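TqaA (Penicillium aethiopicum, PDB 5DLK) is a fungal nonribosomal peptide synthetase whose terminal condensation-like (CT) domain, modelled here in a mutant form, probably closes the peptide product into a macrocycle. Local coordinates at residues P156-T160 with L172-S177; C88-D93 with L117-V121; D237-M241 with R302-F306. One frame throughout, in Å; residues are numbered along the deposited sequence.

In the fold
From the N terminus, contact 2 closes first: helix 81-94 is joined to the loop 117-121 after the chain has made strands 100-105 and 108-115. That loop leads into edge strand 122-125, and contact 1 then closes the short hairpin of strands 158-163 and 169-177 in the same sheet. The two are consecutive, not nested, yet they touch: the F159 ring packs against C88, V92 and V119, so helix, loop and hairpin share one patch of the N-terminal lobe. Contact 3 follows in series, its centre about 41 Å from that of contact 1 and across the chain's centre, where it lays the loop after helix 227-235 against strand 303-310 of the C-terminal lobe's sheet.

Contact 1: residues P156-T160 with L172-S177; sequences PVRFT and LTIQIS
In the loop, P156 CB lies 4.0 Å from S177 CB; a water donates to P156 O and Q175 OE1, and Q175 NE2 is hydrogen-bonded to D144 OD2. V157 (t) sets CG2 3.6 Å from I176 CG1, and its CA makes a 3.2 Å CA-H...O contact to Q175 O. R158 O accepts from Q175 N at 3.0 Å. The strand running through F159 and T160 is antiparallel to 172-177 (axes 4.8 Å apart, 158°). F159 (m) faces I174 in a non-hydrogen-bonded pair, CA atoms 4.8 Å apart, CE2 3.7 Å from I174 CG2. T160 and T173 form the hydrogen-bonded pair: T160 N to T173 O 3.0 Å, T173 N to T160 O 2.8 Å. A second water joins their OG1 atoms and R158 O, and R122 NE bonds T160 OG1. The hairpin, in the condensation domain's N-terminal lobe, ends at S177, opening the SHxxxDG motif that finishes at pantetheine-binding G183. F159 and I174 make one face apolar, extended by V157 CG2 on I176 CG1; the other is polar and hydrated.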
# COMPACT_ATOMS: atom_id res chain seq x y z
N PRO A 156 -2.50 2.38 15.90
CA PRO A 156 -3.43 1.61 15.07
C PRO A 156 -3.22 0.11 15.19
O PRO A 156 -4.16 -0.63 14.95
CB PRO A 156 -3.12 2.09 13.63
CG PRO A 156 -2.49 3.44 13.81
CD PRO A 156 -1.66 3.29 15.10
N VAL A 157 -2.01 -0.33 15.53
CA VAL A 157 -1.72 -1.77 15.57
C VAL A 157 -2.10 -2.33 16.95
O VAL A 157 -1.59 -1.90 17.99
CB VAL A 157 -0.26 -2.07 15.23
CG1 VAL A 157 0.12 -3.51 15.62
CG2 VAL A 157 -0.00 -1.87 13.72
N ARG A 158 -3.03 -3.27 16.93
CA ARG A 158 -3.53 -3.87 18.17
C ARG A 158 -4.13 -5.23 17.87
O ARG A 158 -4.55 -5.51 16.74
CB ARG A 158 -4.55 -2.95 18.85
CG ARG A 158 -5.71 -2.50 17.97
CD ARG A 158 -6.54 -1.46 18.73
NE ARG A 158 -5.69 -0.34 19.12
CZ ARG A 158 -5.87 0.43 20.19
NH1 ARG A 158 -6.88 0.21 21.04
NH2 ARG A 158 -5.02 1.44 20.41
N PHE A 159 -4.14 -6.09 18.88
CA PHE A 159 -4.42 -7.51 18.70
C PHE A 159 -5.64 -7.94 19.48
O PHE A 159 -5.90 -7.42 20.57
CB PHE A 159 -3.24 -8.37 19.15
CG PHE A 159 -1.95 -8.07 18.44
CD1 PHE A 159 -1.15 -7.02 18.84
CD2 PHE A 159 -1.54 -8.87 17.38
CE1 PHE A 159 0.06 -6.74 18.18
CE2 PHE A 159 -0.34 -8.60 16.71
CZ PHE A 159 0.46 -7.54 17.12
N THR A 160 -6.39 -8.88 18.90
CA THR A 160 -7.60 -9.42 19.52
C THR A 160 -7.50 -10.94 19.46
O THR A 160 -7.06 -11.50 18.47
CB THR A 160 -8.89 -8.95 18.81
OG1 THR A 160 -8.96 -7.51 18.81
CG2 THR A 160 -10.13 -9.48 19.53
N LEU A 172 -7.36 -15.10 15.99
CA LEU A 172 -6.43 -14.04 16.33
C LEU A 172 -6.56 -12.96 15.27
O LEU A 172 -6.51 -13.29 14.09
CB LEU A 172 -5.00 -14.56 16.37
CG LEU A 172 -3.87 -13.54 16.37
CD1 LEU A 172 -3.79 -12.81 17.69
CD2 LEU A 172 -2.56 -14.23 16.03
N THR A 173 -6.76 -11.70 15.67
CA THR A 173 -6.76 -10.63 14.67
C THR A 173 -5.69 -9.57 14.94
O THR A 173 -5.32 -9.28 16.09
CB THR A 173 -8.14 -9.94 14.53
OG1 THR A 173 -8.31 -8.95 15.55
CG2 THR A 173 -9.28 -10.98 14.62
N ILE A 174 -5.17 -9.01 13.85
CA ILE A 174 -4.17 -7.97 13.90
C ILE A 174 -4.74 -6.79 13.13
O ILE A 174 -4.98 -6.91 11.94
CB ILE A 174 -2.85 -8.46 13.26
CG1 ILE A 174 -2.53 -9.88 13.74
CG2 ILE A 174 -1.71 -7.47 13.52
CD1 ILE A 174 -1.36 -10.55 13.02
N GLN A 175 -4.99 -5.68 13.82
CA GLN A 175 -5.49 -4.48 13.15
C GLN A 175 -4.31 -3.60 12.79
O GLN A 175 -3.31 -3.58 13.49
CB GLN A 175 -6.50 -3.74 14.02
CG GLN A 175 -7.80 -4.50 14.18
CD GLN A 175 -8.83 -3.76 14.98
OE1 GLN A 175 -8.61 -2.63 15.42
NE2 GLN A 175 -9.98 -4.40 15.19
N ILE A 176 -4.42 -2.88 11.67
CA ILE A 176 -3.27 -2.14 11.18
C ILE A 176 -3.72 -1.14 10.10
O ILE A 176 -4.62 -1.42 9.30
CB ILE A 176 -2.17 -3.11 10.64
CG1 ILE A 176 -0.89 -2.36 10.23
CG2 ILE A 176 -2.70 -4.01 9.53
CD1 ILE A 176 0.30 -3.29 9.94
N SER A 177 -3.08 0.02 10.10
CA SER A 177 -3.29 1.04 9.07
C SER A 177 -2.36 0.77 7.88
O SER A 177 -1.23 0.34 8.07
CB SER A 177 -3.02 2.44 9.66
OG SER A 177 -2.91 3.41 8.64
O HOH W 1 -6.72 -0.43 15.71
O HOH W 2 -7.25 -6.73 16.80

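Contact 2: residues C88-D93 with L117-V121; sequences CQSLVD and LDVKV
Q89 lies over the backbone of L117-V119, its OE1 3.4 Å from V119 CB. The setting is the N-terminal lobe of the condensation domain, where helix 81-94 meets the extended loop between strands 108-115 and 122-125. With chi1 t, chi2 p and chi3 57°, the Q89 amide holds that loop by two bonds: V119 N donates to OE1 at 2.7 Å, and NE2 donates to L117 O at 2.9 Å. NE2 also donates to D93 OD1, one helical turn on, at 3.0 Å. The Q89 and V119 CA atoms are 5.2 Å apart. V119 (t) points toward the helix, its CG2 3.6 Å from V92 CB and its CG1 4.2 Å from C88 CB. Looser apolar contacts flank it: V92 CG1 to L117 CD2 and C88 SG to V121 CG2, each 4.3 Å. F159 of the hairpin packs on C88, V92 and V119. One water donates to D93 OD1 (2.6 Å) and L117 O (3.0 Å); another donates to Q89 OE1 (2.4 Å) and V119 O (3.0 Å).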
# COMPACT_ATOMS: atom_id res chain seq x y z
N CYS A 88 2.72 -11.66 20.09
CA CYS A 88 2.24 -10.31 19.77
C CYS A 88 3.18 -9.25 20.36
O CYS A 88 3.54 -8.27 19.69
CB CYS A 88 0.82 -10.10 20.30
SG CYS A 88 -0.42 -11.23 19.61
N GLN A 89 3.57 -9.43 21.62
CA GLN A 89 4.47 -8.49 22.25
C GLN A 89 5.81 -8.46 21.50
O GLN A 89 6.32 -7.39 21.19
CB GLN A 89 4.69 -8.85 23.72
CG GLN A 89 5.69 -7.95 24.43
CD GLN A 89 5.16 -6.56 24.68
OE1 GLN A 89 4.12 -6.38 25.32
NE2 GLN A 89 5.89 -5.55 24.18
N SER A 90 6.34 -9.63 21.20
CA SER A 90 7.67 -9.72 20.59
C SER A 90 7.67 -9.19 19.16
O SER A 90 8.67 -8.63 18.70
CB SER A 90 8.18 -11.16 20.61
OG SER A 90 8.41 -11.58 21.94
N LEU A 91 6.56 -9.38 18.46
CA LEU A 91 6.43 -8.85 17.11
C LEU A 91 6.52 -7.32 17.12
O LEU A 91 7.24 -6.72 16.31
CB LEU A 91 5.13 -9.31 16.46
CG LEU A 91 4.99 -8.94 14.98
CD1 LEU A 91 5.95 -9.76 14.12
CD2 LEU A 91 3.55 -9.13 14.52
N VAL A 92 5.80 -6.69 18.04
CA VAL A 92 5.80 -5.24 18.15
C VAL A 92 7.16 -4.71 18.62
O VAL A 92 7.63 -3.66 18.15
CB VAL A 92 4.68 -4.78 19.08
CG1 VAL A 92 4.72 -3.27 19.28
CG2 VAL A 92 3.34 -5.20 18.49
N ASP A 93 7.81 -5.43 19.53
CA ASP A 93 9.19 -5.14 19.90
C ASP A 93 10.11 -5.06 18.67
O ASP A 93 10.93 -4.15 18.54
CB ASP A 93 9.74 -6.20 20.87
CG ASP A 93 9.05 -6.19 22.21
OD1 ASP A 93 8.43 -5.16 22.58
OD2 ASP A 93 9.14 -7.22 22.92
N LEU A 117 6.92 -0.18 25.01
CA LEU A 117 5.51 -0.29 24.71
C LEU A 117 4.98 -1.68 25.07
O LEU A 117 5.35 -2.66 24.42
CB LEU A 117 5.25 0.00 23.22
CG LEU A 117 3.76 0.19 22.91
CD1 LEU A 117 3.25 1.47 23.56
CD2 LEU A 117 3.52 0.21 21.42
N ASP A 118 4.14 -1.74 26.09
CA ASP A 118 3.48 -2.99 26.47
C ASP A 118 2.31 -3.29 25.53
O ASP A 118 1.41 -2.47 25.37
CB ASP A 118 2.95 -2.93 27.91
CG ASP A 118 3.93 -2.29 28.87
OD1 ASP A 118 5.15 -2.41 28.66
OD2 ASP A 118 3.47 -1.66 29.85
N VAL A 119 2.34 -4.46 24.91
CA VAL A 119 1.22 -4.89 24.09
C VAL A 119 0.16 -5.57 24.95
O VAL A 119 0.43 -6.57 25.61
CB VAL A 119 1.69 -5.84 22.97
CG1 VAL A 119 0.50 -6.40 22.21
CG2 VAL A 119 2.65 -5.12 22.04
N LYS A 120 -1.04 -5.00 24.97
CA LYS A 120 -2.16 -5.62 25.67
C LYS A 120 -3.16 -6.15 24.66
O LYS A 120 -3.67 -5.40 23.82
CB LYS A 120 -2.83 -4.61 26.61
CG LYS A 120 -1.92 -4.09 27.74
CD LYS A 120 -1.26 -5.24 28.49
CE LYS A 120 -0.72 -4.80 29.85
NZ LYS A 120 0.38 -3.81 29.73
N VAL A 121 -3.43 -7.45 24.72
CA VAL A 121 -4.36 -8.09 23.78
C VAL A 121 -5.80 -7.98 24.26
O VAL A 121 -6.09 -8.20 25.43
CB VAL A 121 -4.00 -9.57 23.58
CG1 VAL A 121 -4.99 -10.26 22.68
CG2 VAL A 121 -2.57 -9.69 23.03
O HOH W 3 2.85 -7.75 26.89
O HOH W 4 7.02 -3.10 22.01

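Contact 3: residues D237-M241 with R302-F306; sequences DGAKM and RDVVF
D303 begins the strand after R302, with its CA-to-CB bond toward the loop 237-241 and its chi1 t. Its carboxylate lies beside the backbone of G238 and A239: OD2 is 3.9 Å from both G238 O and A239 CA. The charge is met from the adjacent strand 329-336, where R334 forms a salt bridge to D303 OD2 and also donates from NH1 to D237 O, so the arginine joins strand and loop where the two segments themselves share no hydrogen bond. G238 has phi/psi 82/-1, a positive phi that favours glycine; from A239 to M241 the loop is extended. V304 points away from the loop, its backbone bonded to V335. Strand 303-310 belongs to the six-stranded mixed sheet of the C-terminal lobe, the half of the CAT-like condensation fold opposite the hairpin, and the loop coming off helix 227-235 lies over one face of it. V305, chi1 t, is the centre of the contact: CG2 reaches A239 CB at 3.8 Å, CG1 lies 3.9 Å from M241 SD, and V305 O sits 3.4 Å from M241 CG. The CA atoms of V305 and M241 are 5.1 Å apart, against 7.0 Å for D303 and A239. M241 (t, t, p) also packs on W378, T382 and L384. F306, with chi1 p, turns to the other face of the sheet and packs on T291, A292 and L295 of helix 283-299.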
# COMPACT_ATOMS: atom_id res chain seq x y z
N ASP A 237 9.54 16.74 -19.04
CA ASP A 237 9.69 17.94 -19.86
C ASP A 237 8.72 17.95 -21.04
O ASP A 237 8.71 17.02 -21.86
CB ASP A 237 11.13 18.04 -20.36
CG ASP A 237 11.34 19.22 -21.27
OD1 ASP A 237 11.03 20.34 -20.84
OD2 ASP A 237 11.80 19.02 -22.41
N GLY A 238 7.90 19.00 -21.11
CA GLY A 238 6.90 19.13 -22.14
C GLY A 238 5.60 18.37 -21.89
O GLY A 238 4.67 18.43 -22.70
N ALA A 239 5.51 17.64 -20.77
CA ALA A 239 4.29 16.87 -20.52
C ALA A 239 3.15 17.77 -20.07
O ALA A 239 3.37 18.77 -19.40
CB ALA A 239 4.56 15.78 -19.46
N LYS A 240 1.92 17.41 -20.45
CA LYS A 240 0.72 18.01 -19.86
C LYS A 240 -0.11 16.85 -19.35
O LYS A 240 -0.45 15.95 -20.12
CB LYS A 240 -0.11 18.83 -20.87
CG LYS A 240 0.54 20.08 -21.44
CD LYS A 240 -0.27 20.66 -22.63
CE LYS A 240 -1.57 21.34 -22.20
NZ LYS A 240 -1.33 22.54 -21.35
N MET A 241 -0.44 16.87 -18.08
CA MET A 241 -1.28 15.82 -17.53
C MET A 241 -2.75 16.24 -17.60
O MET A 241 -3.12 17.32 -17.14
CB MET A 241 -0.87 15.51 -16.09
CG MET A 241 -1.64 14.37 -15.48
SD MET A 241 -0.86 13.84 -13.94
CE MET A 241 -1.28 15.22 -12.86
N ARG A 302 -1.44 12.19 -27.92
CA ARG A 302 -0.34 11.25 -28.12
C ARG A 302 0.70 11.33 -27.00
O ARG A 302 1.81 10.83 -27.14
CB ARG A 302 0.35 11.51 -29.47
CG ARG A 302 -0.52 11.14 -30.67
CD ARG A 302 0.25 11.36 -31.99
NE ARG A 302 -0.62 11.13 -33.14
CZ ARG A 302 -1.43 12.05 -33.66
NH1 ARG A 302 -1.45 13.28 -33.16
NH2 ARG A 302 -2.20 11.73 -34.70
N ASP A 303 0.37 11.99 -25.90
CA ASP A 303 1.35 12.15 -24.82
C ASP A 303 0.55 12.16 -23.53
O ASP A 303 -0.06 13.17 -23.21
CB ASP A 303 2.13 13.46 -25.01
CG ASP A 303 3.18 13.69 -23.95
OD1 ASP A 303 3.55 12.75 -23.22
OD2 ASP A 303 3.65 14.85 -23.83
N VAL A 304 0.48 11.03 -22.83
CA VAL A 304 -0.41 10.97 -21.67
C VAL A 304 0.40 10.74 -20.39
O VAL A 304 1.46 10.12 -20.41
CB VAL A 304 -1.48 9.87 -21.82
CG1 VAL A 304 -2.37 10.14 -23.05
CG2 VAL A 304 -0.84 8.50 -21.89
N VAL A 305 -0.09 11.30 -19.29
CA VAL A 305 0.55 11.09 -18.00
C VAL A 305 -0.51 10.64 -17.02
O VAL A 305 -1.56 11.26 -16.93
CB VAL A 305 1.25 12.37 -17.44
CG1 VAL A 305 1.89 12.06 -16.08
CG2 VAL A 305 2.32 12.86 -18.44
N PHE A 306 -0.27 9.52 -16.34
CA PHE A 306 -1.20 9.11 -15.29
C PHE A 306 -0.39 8.55 -14.12
O PHE A 306 0.82 8.40 -14.21
CB PHE A 306 -2.25 8.09 -15.82
CG PHE A 306 -1.65 6.90 -16.54
CD1 PHE A 306 -1.28 6.97 -17.88
CD2 PHE A 306 -1.45 5.70 -15.86
CE1 PHE A 306 -0.73 5.86 -18.54
CE2 PHE A 306 -0.90 4.59 -16.51
CZ PHE A 306 -0.53 4.67 -17.84